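Local coordinates for protein carboxypeptidase 1 (Deinococcus radiodurans str. R1, PDB 5GIV) that probably removes amino acids one at a time from the C-terminus of peptides, with broad specificity except for proline, as a zinc metallocarboxypeptidase of the M32 family, at residues 228-233 / 262-267; 251-254 / 258-261; 213-218 / 223-228. One frame throughout, in Å; residues are numbered along the deposited sequence.

Contact 1: 228-233 / 262-267. With ZN (zinc ion), chain G.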
loop_
_atom_site.group_PDB
_atom_site.type_symbol
_atom_site.label_atom_id
_atom_site.label_comp_id
_atom_site.label_asym_id
_atom_site.label_seq_id
_atom_site.Cartn_x
_atom_site.Cartn_y
_atom_site.Cartn_z
ATOM N N GLY A 228 -8.785 -3.293 9.248
ATOM C CA GLY A 228 -8.938 -3.644 7.854
ATOM C C GLY A 228 -9.499 -2.484 7.066
ATOM O O GLY A 228 -9.704 -1.381 7.585
ATOM N N ARG A 229 -9.749 -2.758 5.793
ATOM C CA ARG A 229 -10.340 -1.786 4.884
ATOM C C ARG A 229 -10.705 -2.523 3.604
ATOM O O ARG A 229 -10.317 -3.676 3.398
ATOM C CB ARG A 229 -9.385 -0.616 4.598
ATOM C CG ARG A 229 -8.040 -1.032 4.036
ATOM C CD ARG A 229 -7.223 0.173 3.539
ATOM N NE ARG A 229 -7.823 0.817 2.368
ATOM C CZ ARG A 229 -8.519 1.944 2.412
ATOM N NH1 ARG A 229 -8.709 2.577 3.564
ATOM N NH2 ARG A 229 -9.035 2.439 1.300
ATOM N N GLN A 230 -11.441 -1.828 2.736
ATOM C CA GLN A 230 -11.868 -2.347 1.443
ATOM C C GLN A 230 -11.445 -1.384 0.339
ATOM O O GLN A 230 -11.471 -0.165 0.526
ATOM C CB GLN A 230 -13.396 -2.561 1.391
ATOM C CG GLN A 230 -13.887 -3.139 0.056
ATOM C CD GLN A 230 -15.396 -3.398 0.007
ATOM O OE1 GLN A 230 -15.832 -4.475 -0.399
ATOM N NE2 GLN A 230 -16.191 -2.416 0.413
ATOM N N ASP A 231 -11.068 -1.935 -0.815
ATOM C CA ASP A 231 -10.731 -1.142 -1.991
ATOM C C ASP A 231 -11.249 -1.852 -3.237
ATOM O O ASP A 231 -11.706 -2.995 -3.181
ATOM C CB ASP A 231 -9.220 -0.906 -2.096
ATOM C CG ASP A 231 -8.666 -0.118 -0.917
ATOM O OD1 ASP A 231 -8.749 1.125 -0.949
ATOM O OD2 ASP A 231 -8.159 -0.735 0.049
ATOM N N LEU A 232 -11.152 -1.168 -4.374
ATOM C CA LEU A 232 -11.616 -1.692 -5.653
ATOM C C LEU A 232 -10.468 -2.330 -6.421
ATOM O O LEU A 232 -9.368 -1.774 -6.486
ATOM C CB LEU A 232 -12.240 -0.588 -6.501
ATOM C CG LEU A 232 -13.539 0.024 -6.007
ATOM C CD1 LEU A 232 -14.030 1.085 -6.968
ATOM C CD2 LEU A 232 -14.564 -1.076 -5.912
ATOM N N THR A 233 -10.726 -3.498 -7.003
ATOM C CA THR A 233 -9.751 -4.159 -7.860
ATOM C C THR A 233 -10.492 -4.878 -8.982
ATOM O O THR A 233 -11.725 -4.909 -9.025
ATOM C CB THR A 233 -8.856 -5.127 -7.081
ATOM O OG1 THR A 233 -9.648 -6.186 -6.533
ATOM C CG2 THR A 233 -8.120 -4.403 -5.974
ATOM N N TYR A 262 -22.459 -8.864 -3.197
ATOM C CA TYR A 262 -22.159 -10.220 -2.766
ATOM C C TYR A 262 -20.678 -10.568 -2.858
ATOM O O TYR A 262 -20.224 -11.442 -2.104
ATOM C CB TYR A 262 -23.062 -11.200 -3.523
ATOM C CG TYR A 262 -24.470 -11.099 -2.953
ATOM C CD1 TYR A 262 -24.763 -11.631 -1.699
ATOM C CD2 TYR A 262 -25.480 -10.410 -3.625
ATOM C CE1 TYR A 262 -26.021 -11.510 -1.142
ATOM C CE2 TYR A 262 -26.747 -10.284 -3.072
ATOM C CZ TYR A 262 -27.008 -10.842 -1.832
ATOM O OH TYR A 262 -28.247 -10.732 -1.261
ATOM N N SER A 263 -19.907 -9.895 -3.723
ATOM C CA SER A 263 -18.451 -9.975 -3.616
ATOM C C SER A 263 -17.972 -9.443 -2.268
ATOM O O SER A 263 -17.081 -10.028 -1.639
ATOM C CB SER A 263 -17.775 -9.189 -4.743
ATOM O OG SER A 263 -17.938 -9.802 -6.009
ATOM N N THR A 264 -18.535 -8.315 -1.826
ATOM C CA THR A 264 -18.122 -7.728 -0.558
ATOM C C THR A 264 -18.501 -8.629 0.618
ATOM O O THR A 264 -17.671 -8.896 1.493
ATOM C CB THR A 264 -18.723 -6.326 -0.415
ATOM O OG1 THR A 264 -18.114 -5.456 -1.375
ATOM C CG2 THR A 264 -18.498 -5.765 0.980
ATOM N N LEU A 265 -19.736 -9.149 0.631
ATOM C CA LEU A 265 -20.133 -10.044 1.715
ATOM C C LEU A 265 -19.263 -11.291 1.728
ATOM O O LEU A 265 -18.805 -11.731 2.786
ATOM C CB LEU A 265 -21.611 -10.424 1.581
ATOM C CG LEU A 265 -22.652 -9.302 1.523
ATOM C CD1 LEU A 265 -24.067 -9.850 1.664
ATOM C CD2 LEU A 265 -22.381 -8.276 2.601
ATOM N N HIS A 266 -18.952 -11.820 0.548
ATOM C CA HIS A 266 -18.107 -13.003 0.455
ATOM C C HIS A 266 -16.725 -12.746 1.048
ATOM O O HIS A 266 -16.286 -13.461 1.958
ATOM C CB HIS A 266 -18.003 -13.433 -1.011
ATOM C CG HIS A 266 -17.176 -14.663 -1.228
ATOM N ND1 HIS A 266 -17.735 -15.901 -1.457
ATOM C CD2 HIS A 266 -15.835 -14.845 -1.258
ATOM C CE1 HIS A 266 -16.772 -16.791 -1.621
ATOM N NE2 HIS A 266 -15.610 -16.177 -1.502
ATOM N N GLU A 267 -16.013 -11.725 0.544
ATOM C CA GLU A 267 -14.660 -11.452 1.044
ATOM C C GLU A 267 -14.659 -11.024 2.511
ATOM O O GLU A 267 -13.724 -11.356 3.250
ATOM C CB GLU A 267 -13.967 -10.379 0.191
ATOM C CG GLU A 267 -13.747 -10.739 -1.280
ATOM C CD GLU A 267 -12.972 -12.031 -1.471
ATOM O OE1 GLU A 267 -12.118 -12.367 -0.620
ATOM O OE2 GLU A 267 -13.208 -12.705 -2.490
HETATM ZN ZN ZN G . -13.631 -17.229 -1.501
HETATM O O HOH W 1 -12.386 -15.430 -2.511
HETATM O O HOH W 2 -14.306 -17.710 -3.367
HETATM O O HOH W 3 -11.221 -17.524 -1.760
#
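Gln230 lays its carboxamide oxygen against the side chain of Thr264, and this one meeting joins a strand to the HExxH helix of the M32 zinc peptidase. Gln230 lies on strand 230-232, at an outer edge of the small three-stranded sheet. Thr264 lies on helix 257-275, two residues before His266. The glutamine chain is extended (chi2 178°), which carries its amide across to the helix. There the two side chains cross at about a right angle. OE1 of Gln230 lies 2.7 Å from OG1 of Thr264 and also rests against the methyl CG2 of Thr264, at 3.3 Å. The hydroxyl is also within hydrogen-bonding reach of Thr250 OG1, on the neighbouring strand 245-250, and of Ala260 O, one turn back. Its one proton has more than one acceptor to choose from, so the bond to Gln230 is not settled. The threonine thus sits between the helix and two strands, at a buried point. On the strand itself, Arg229 grips Asp231 side-on. NE and NH2 each meet one carboxylate oxygen, and the NH2 bond to OD1 is nearly straight (176°).

The catalytic residues follow along the helix. His266 ND1 is hydrogen-bonded to Glu303 OE2, which should steady the ring as a second-shell partner. His270 and Glu296 complete the protein ligands of the zinc. Glu267, the predicted proton donor/acceptor, receives a hydrogen bond at OE2 from a water that is itself a metal ligand, 2.4 Å from the zinc. The metal bond of the histidine runs from His266 NE2 to the zinc, at 2.2 Å.

Contact 2: 251-254 / 258-261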
loop_
_atom_site.group_PDB
_atom_site.type_symbol
_atom_site.label_atom_id
_atom_site.label_comp_id
_atom_site.label_asym_id
_atom_site.label_seq_id
_atom_site.Cartn_x
_atom_site.Cartn_y
_atom_site.Cartn_z
ATOM N N ARG A 251 -15.542 -5.430 -6.512
ATOM C CA ARG A 251 -15.662 -4.943 -7.880
ATOM C C ARG A 251 -17.092 -4.489 -8.111
ATOM O O ARG A 251 -18.030 -5.211 -7.763
ATOM C CB ARG A 251 -15.269 -6.038 -8.868
ATOM C CG ARG A 251 -15.774 -5.846 -10.263
ATOM C CD ARG A 251 -15.689 -7.176 -10.994
ATOM N NE ARG A 251 -16.491 -8.209 -10.334
ATOM C CZ ARG A 251 -16.240 -9.514 -10.414
ATOM N NH1 ARG A 251 -15.198 -9.951 -11.120
ATOM N NH2 ARG A 251 -17.028 -10.380 -9.784
ATOM N N VAL A 252 -17.264 -3.298 -8.678
ATOM C CA VAL A 252 -18.572 -2.663 -8.773
ATOM C C VAL A 252 -19.005 -2.587 -10.228
ATOM O O VAL A 252 -18.248 -2.115 -11.083
ATOM C CB VAL A 252 -18.561 -1.263 -8.145
ATOM C CG1 VAL A 252 -19.981 -0.680 -8.141
ATOM C CG2 VAL A 252 -17.989 -1.332 -6.746
ATOM N N LYS A 253 -20.232 -3.026 -10.501
ATOM C CA LYS A 253 -20.885 -2.848 -11.793
ATOM C C LYS A 253 -22.147 -2.018 -11.587
ATOM O O LYS A 253 -23.105 -2.481 -10.965
ATOM C CB LYS A 253 -21.214 -4.193 -12.439
ATOM C CG LYS A 253 -19.986 -4.894 -12.974
ATOM C CD LYS A 253 -20.330 -5.988 -13.958
ATOM C CE LYS A 253 -20.547 -7.288 -13.245
ATOM N NZ LYS A 253 -19.220 -7.854 -12.877
ATOM N N GLU A 254 -22.155 -0.790 -12.105
ATOM C CA GLU A 254 -23.365 0.011 -11.980
ATOM C C GLU A 254 -24.544 -0.630 -12.697
ATOM O O GLU A 254 -25.693 -0.354 -12.343
ATOM C CB GLU A 254 -23.132 1.426 -12.511
ATOM C CG GLU A 254 -22.187 2.243 -11.646
ATOM C CD GLU A 254 -22.395 3.743 -11.781
ATOM O OE1 GLU A 254 -23.031 4.185 -12.764
ATOM O OE2 GLU A 254 -21.949 4.477 -10.869
ATOM N N THR A 258 -25.983 -6.546 -7.590
ATOM C CA THR A 258 -25.741 -7.776 -6.843
ATOM C C THR A 258 -24.272 -8.183 -6.884
ATOM O O THR A 258 -23.798 -8.844 -5.957
ATOM C CB THR A 258 -26.608 -8.922 -7.379
ATOM O OG1 THR A 258 -26.203 -9.255 -8.711
ATOM C CG2 THR A 258 -28.080 -8.542 -7.376
ATOM N N ASP A 259 -23.530 -7.780 -7.919
ATOM C CA ASP A 259 -22.123 -8.164 -8.023
ATOM C C ASP A 259 -21.296 -7.594 -6.871
ATOM O O ASP A 259 -20.655 -8.338 -6.122
ATOM C CB ASP A 259 -21.549 -7.705 -9.362
ATOM C CG ASP A 259 -21.712 -8.741 -10.455
ATOM O OD1 ASP A 259 -22.849 -9.247 -10.651
ATOM O OD2 ASP A 259 -20.689 -9.055 -11.113
ATOM N N ALA A 260 -21.280 -6.264 -6.733
ATOM C CA ALA A 260 -20.497 -5.643 -5.670
ATOM C C ALA A 260 -20.965 -6.104 -4.297
ATOM O O ALA A 260 -20.152 -6.454 -3.433
ATOM C CB ALA A 260 -20.578 -4.120 -5.779
ATOM N N LEU A 261 -22.279 -6.124 -4.079
ATOM C CA LEU A 261 -22.781 -6.483 -2.758
ATOM C C LEU A 261 -22.287 -7.863 -2.336
ATOM O O LEU A 261 -21.739 -8.034 -1.238
ATOM C CB LEU A 261 -24.309 -6.421 -2.732
ATOM C CG LEU A 261 -24.887 -6.929 -1.414
ATOM C CD1 LEU A 261 -24.251 -6.156 -0.279
ATOM C CD2 LEU A 261 -26.409 -6.764 -1.386
HETATM O O HOH W 4 -21.976 -4.204 -8.574
#
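Lys253 reaches over to Asp259, and the two form a salt bridge where the loop after strand 245-250 passes the first turn of helix 257-275. NZ of Lys253 lies 2.6 Å from OD2 of Asp259. The hydrogen bond within this pair is weak. OD2 sits too close to the lysine in the model, so its exact place, and any distance to it, is doubtful. The lysine chain is bent at chi3 and chi4 (-89° and -77°), which curls its end back toward the carboxylate. Arg251 adds a second positive charge beside the same oxygen. Its NH2 is 4.1 Å from Asp259 OD2, beyond a salt bridge. The guanidinium and carboxylate planes are turned 52° apart, and no N-H points at the oxygen.

Next to this charged group the backbones come close at Ala260. The carbonyl O of Arg251 meets CA of Ala260 at 3.3 Å in a CA-H...O contact. CG2 of Val252 lies 3.9 Å from CB of Ala260. A water bridges the two segments: it accepts from Lys253 N at 2.9 Å and from Ala260 N at 2.8 Å.

Further out, helix 207-221 backs the contact. Gln207, Gln210 and Leu211 pack on Val252, and Gln210 also hydrogen-bonds through NE2 to the backbone O of Lys253. Asp256 lies close to Asp259 as a like charge and is hydrogen-bonded to Thr258 OG1.

The contact thus joins a loop to the start of the zinc-binding helix by charge and by a bridging water. With Lys253 and Arg251 near it, Asp259 would tend to stay ionised, although the nearby Asp256 would work against this.

Contact 3: 213-218 / 223-228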
loop_
_atom_site.group_PDB
_atom_site.type_symbol
_atom_site.label_atom_id
_atom_site.label_comp_id
_atom_site.label_asym_id
_atom_site.label_seq_id
_atom_site.Cartn_x
_atom_site.Cartn_y
_atom_site.Cartn_z
ATOM N N PHE A 213 -23.327 1.188 0.933
ATOM C CA PHE A 213 -24.256 0.200 1.458
ATOM C C PHE A 213 -23.526 -1.072 1.879
ATOM O O PHE A 213 -23.774 -1.618 2.962
ATOM C CB PHE A 213 -25.338 -0.101 0.422
ATOM C CG PHE A 213 -26.253 -1.218 0.829
ATOM C CD1 PHE A 213 -27.371 -0.962 1.609
ATOM C CD2 PHE A 213 -25.998 -2.520 0.438
ATOM C CE1 PHE A 213 -28.214 -1.988 1.993
ATOM C CE2 PHE A 213 -26.844 -3.542 0.813
ATOM C CZ PHE A 213 -27.957 -3.274 1.592
ATOM N N GLY A 214 -22.614 -1.559 1.036
ATOM C CA GLY A 214 -21.905 -2.788 1.360
ATOM C C GLY A 214 -21.098 -2.687 2.642
ATOM O O GLY A 214 -20.997 -3.655 3.402
ATOM N N GLU A 215 -20.497 -1.521 2.893
ATOM C CA GLU A 215 -19.698 -1.358 4.102
ATOM C C GLU A 215 -20.564 -1.251 5.351
ATOM O O GLU A 215 -20.122 -1.620 6.445
ATOM C CB GLU A 215 -18.790 -0.141 3.969
ATOM C CG GLU A 215 -17.659 -0.360 2.998
ATOM C CD GLU A 215 -16.619 0.716 3.087
ATOM O OE1 GLU A 215 -15.518 0.510 2.532
ATOM O OE2 GLU A 215 -16.886 1.743 3.752
ATOM N N ARG A 216 -21.791 -0.754 5.219
ATOM C CA ARG A 216 -22.692 -0.763 6.363
ATOM C C ARG A 216 -23.106 -2.186 6.729
ATOM O O ARG A 216 -23.209 -2.525 7.912
ATOM C CB ARG A 216 -23.916 0.102 6.070
ATOM C CG ARG A 216 -23.594 1.585 5.880
ATOM C CD ARG A 216 -24.852 2.438 5.948
ATOM N NE ARG A 216 -25.781 2.178 4.851
ATOM C CZ ARG A 216 -25.782 2.850 3.703
ATOM N NH1 ARG A 216 -24.895 3.813 3.495
ATOM N NH2 ARG A 216 -26.665 2.561 2.759
ATOM N N VAL A 217 -23.325 -3.040 5.729
ATOM C CA VAL A 217 -23.736 -4.414 6.001
ATOM C C VAL A 217 -22.613 -5.189 6.684
ATOM O O VAL A 217 -22.818 -5.806 7.733
ATOM C CB VAL A 217 -24.196 -5.105 4.706
ATOM C CG1 VAL A 217 -24.439 -6.592 4.961
ATOM C CG2 VAL A 217 -25.455 -4.422 4.156
ATOM N N ILE A 218 -21.409 -5.176 6.109
ATOM C CA ILE A 218 -20.363 -5.992 6.715
ATOM C C ILE A 218 -19.930 -5.395 8.043
ATOM O O ILE A 218 -19.475 -6.114 8.942
ATOM C CB ILE A 218 -19.164 -6.185 5.764
ATOM C CG1 ILE A 218 -18.395 -4.876 5.589
ATOM C CG2 ILE A 218 -19.623 -6.795 4.442
ATOM C CD1 ILE A 218 -17.171 -5.005 4.712
ATOM N N TYR A 223 -17.315 -6.949 10.757
ATOM C CA TYR A 223 -16.022 -6.596 10.182
ATOM C C TYR A 223 -15.496 -5.343 10.865
ATOM O O TYR A 223 -16.233 -4.368 11.039
ATOM C CB TYR A 223 -16.134 -6.375 8.676
ATOM C CG TYR A 223 -14.809 -6.115 7.993
ATOM C CD1 TYR A 223 -13.886 -7.132 7.830
ATOM C CD2 TYR A 223 -14.491 -4.852 7.492
ATOM C CE1 TYR A 223 -12.677 -6.899 7.205
ATOM C CE2 TYR A 223 -13.287 -4.613 6.862
ATOM C CZ TYR A 223 -12.384 -5.640 6.722
ATOM O OH TYR A 223 -11.185 -5.417 6.100
ATOM N N ASP A 224 -14.233 -5.381 11.279
ATOM C CA ASP A 224 -13.634 -4.331 12.098
ATOM C C ASP A 224 -12.782 -3.440 11.203
ATOM O O ASP A 224 -11.658 -3.798 10.837
ATOM C CB ASP A 224 -12.800 -4.954 13.210
ATOM C CG ASP A 224 -12.295 -3.933 14.211
ATOM O OD1 ASP A 224 -12.492 -2.713 13.994
ATOM O OD2 ASP A 224 -11.687 -4.359 15.216
ATOM N N PHE A 225 -13.292 -2.254 10.884
ATOM C CA PHE A 225 -12.518 -1.361 10.031
ATOM C C PHE A 225 -11.327 -0.747 10.750
ATOM O O PHE A 225 -10.456 -0.165 10.092
ATOM C CB PHE A 225 -13.413 -0.256 9.478
ATOM C CG PHE A 225 -14.279 -0.701 8.331
ATOM C CD1 PHE A 225 -13.788 -0.699 7.030
ATOM C CD2 PHE A 225 -15.582 -1.119 8.550
ATOM C CE1 PHE A 225 -14.583 -1.107 5.970
ATOM C CE2 PHE A 225 -16.383 -1.527 7.496
ATOM C CZ PHE A 225 -15.881 -1.526 6.205
ATOM N N ARG A 226 -11.226 -0.903 12.065
ATOM C CA ARG A 226 -9.982 -0.506 12.703
ATOM C C ARG A 226 -8.876 -1.531 12.463
ATOM O O ARG A 226 -7.714 -1.264 12.789
ATOM C CB ARG A 226 -10.242 -0.237 14.191
ATOM C CG ARG A 226 -11.273 0.906 14.354
ATOM C CD ARG A 226 -11.521 1.347 15.799
ATOM N NE ARG A 226 -10.549 2.342 16.247
ATOM C CZ ARG A 226 -9.419 2.031 16.861
ATOM N NH1 ARG A 226 -8.591 2.989 17.248
ATOM N NH2 ARG A 226 -9.104 0.757 17.041
ATOM N N ARG A 227 -9.217 -2.690 11.897
ATOM C CA ARG A 227 -8.257 -3.739 11.579
ATOM C C ARG A 227 -8.408 -4.200 10.135
ATOM O O ARG A 227 -8.182 -5.367 9.820
ATOM C CB ARG A 227 -8.353 -4.918 12.553
ATOM C CG ARG A 227 -8.252 -4.472 14.000
ATOM C CD ARG A 227 -8.188 -5.613 15.005
ATOM N NE ARG A 227 -9.317 -6.533 14.961
ATOM C CZ ARG A 227 -9.188 -7.849 14.828
ATOM N NH1 ARG A 227 -7.975 -8.395 14.723
ATOM N NH2 ARG A 227 -10.269 -8.614 14.813
ATOM N N GLY A 228 -8.785 -3.293 9.248
ATOM C CA GLY A 228 -8.938 -3.644 7.854
ATOM C C GLY A 228 -9.499 -2.484 7.066
ATOM O O GLY A 228 -9.704 -1.381 7.585
#
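Ile218 sits beside Tyr223, close to the end of helix 207-221, and the tip of its side chain touches two aromatic rings. From CB the chain leaves with CG1 between the backbone N and the carbonyl carbon (chi1 70°). CG1 comes to 4.1 Å from CB of Tyr223. The chain then runs straight on, beside the tyrosine and pointing the same way. At the tip, CD1 is 3.9 Å from CD2 of Tyr223 and 4.0 Å from CZ of Phe225. The other branch, CG2, packs on Leu265 of the zinc-binding helix.

The two rings also meet each other. CD2 of Tyr223 stands 3.7 Å above the centre of the Phe225 ring, while CE1 of Phe225 lies at the edge of the tyrosine ring. Glu215 reaches the far end of the phenylalanine by its aliphatic part. Its CG is 3.8 Å from CZ of Phe225, and the two side chains cross at about a right angle.

The backbone closes the turn. Tyr223 N donates to Ile218 O at 2.9 Å, with an angle of 158° at the hydrogen. The phenol of Tyr223 leads away from the helix, and its OH is hydrogen-bonded to Val246 O on strand 245-250. Ala271 and Gln275 of helix 257-275 pack on Tyr223.

Beyond the rings the loop is held by Asp224. Its OD1 accepts from Arg226 N, and its OD2 forms a salt bridge with Arg227 NE. The Asp224 OD1 bond to Arg226 N defines an Asx turn. It lies in the connection from helix 207-221 to the edge strand 230-232, with the aromatic pair packed back on the helix end.

How the contacts relate
The three contacts lie close together near helix 257-275. Along the chain, contact 3 closes before contact 1 opens, and the two share Gly228. Contact 2 is nested inside the loop closed by contact 1. The centres of contacts 1 and 3 are about 9 Å apart, those of 1 and 2 about 10 Å, and those of 2 and 3 about 16 Å. Contacts 1 and 2 both use helix 257-275. Helix 207-221 gives one segment of contact 3 and packs on both others: Glu215 touches Gln230, and Phe213 touches Leu261. Together they join the small sheet and helix 207-221 to the helix that carries His266 and His270 of the zinc site.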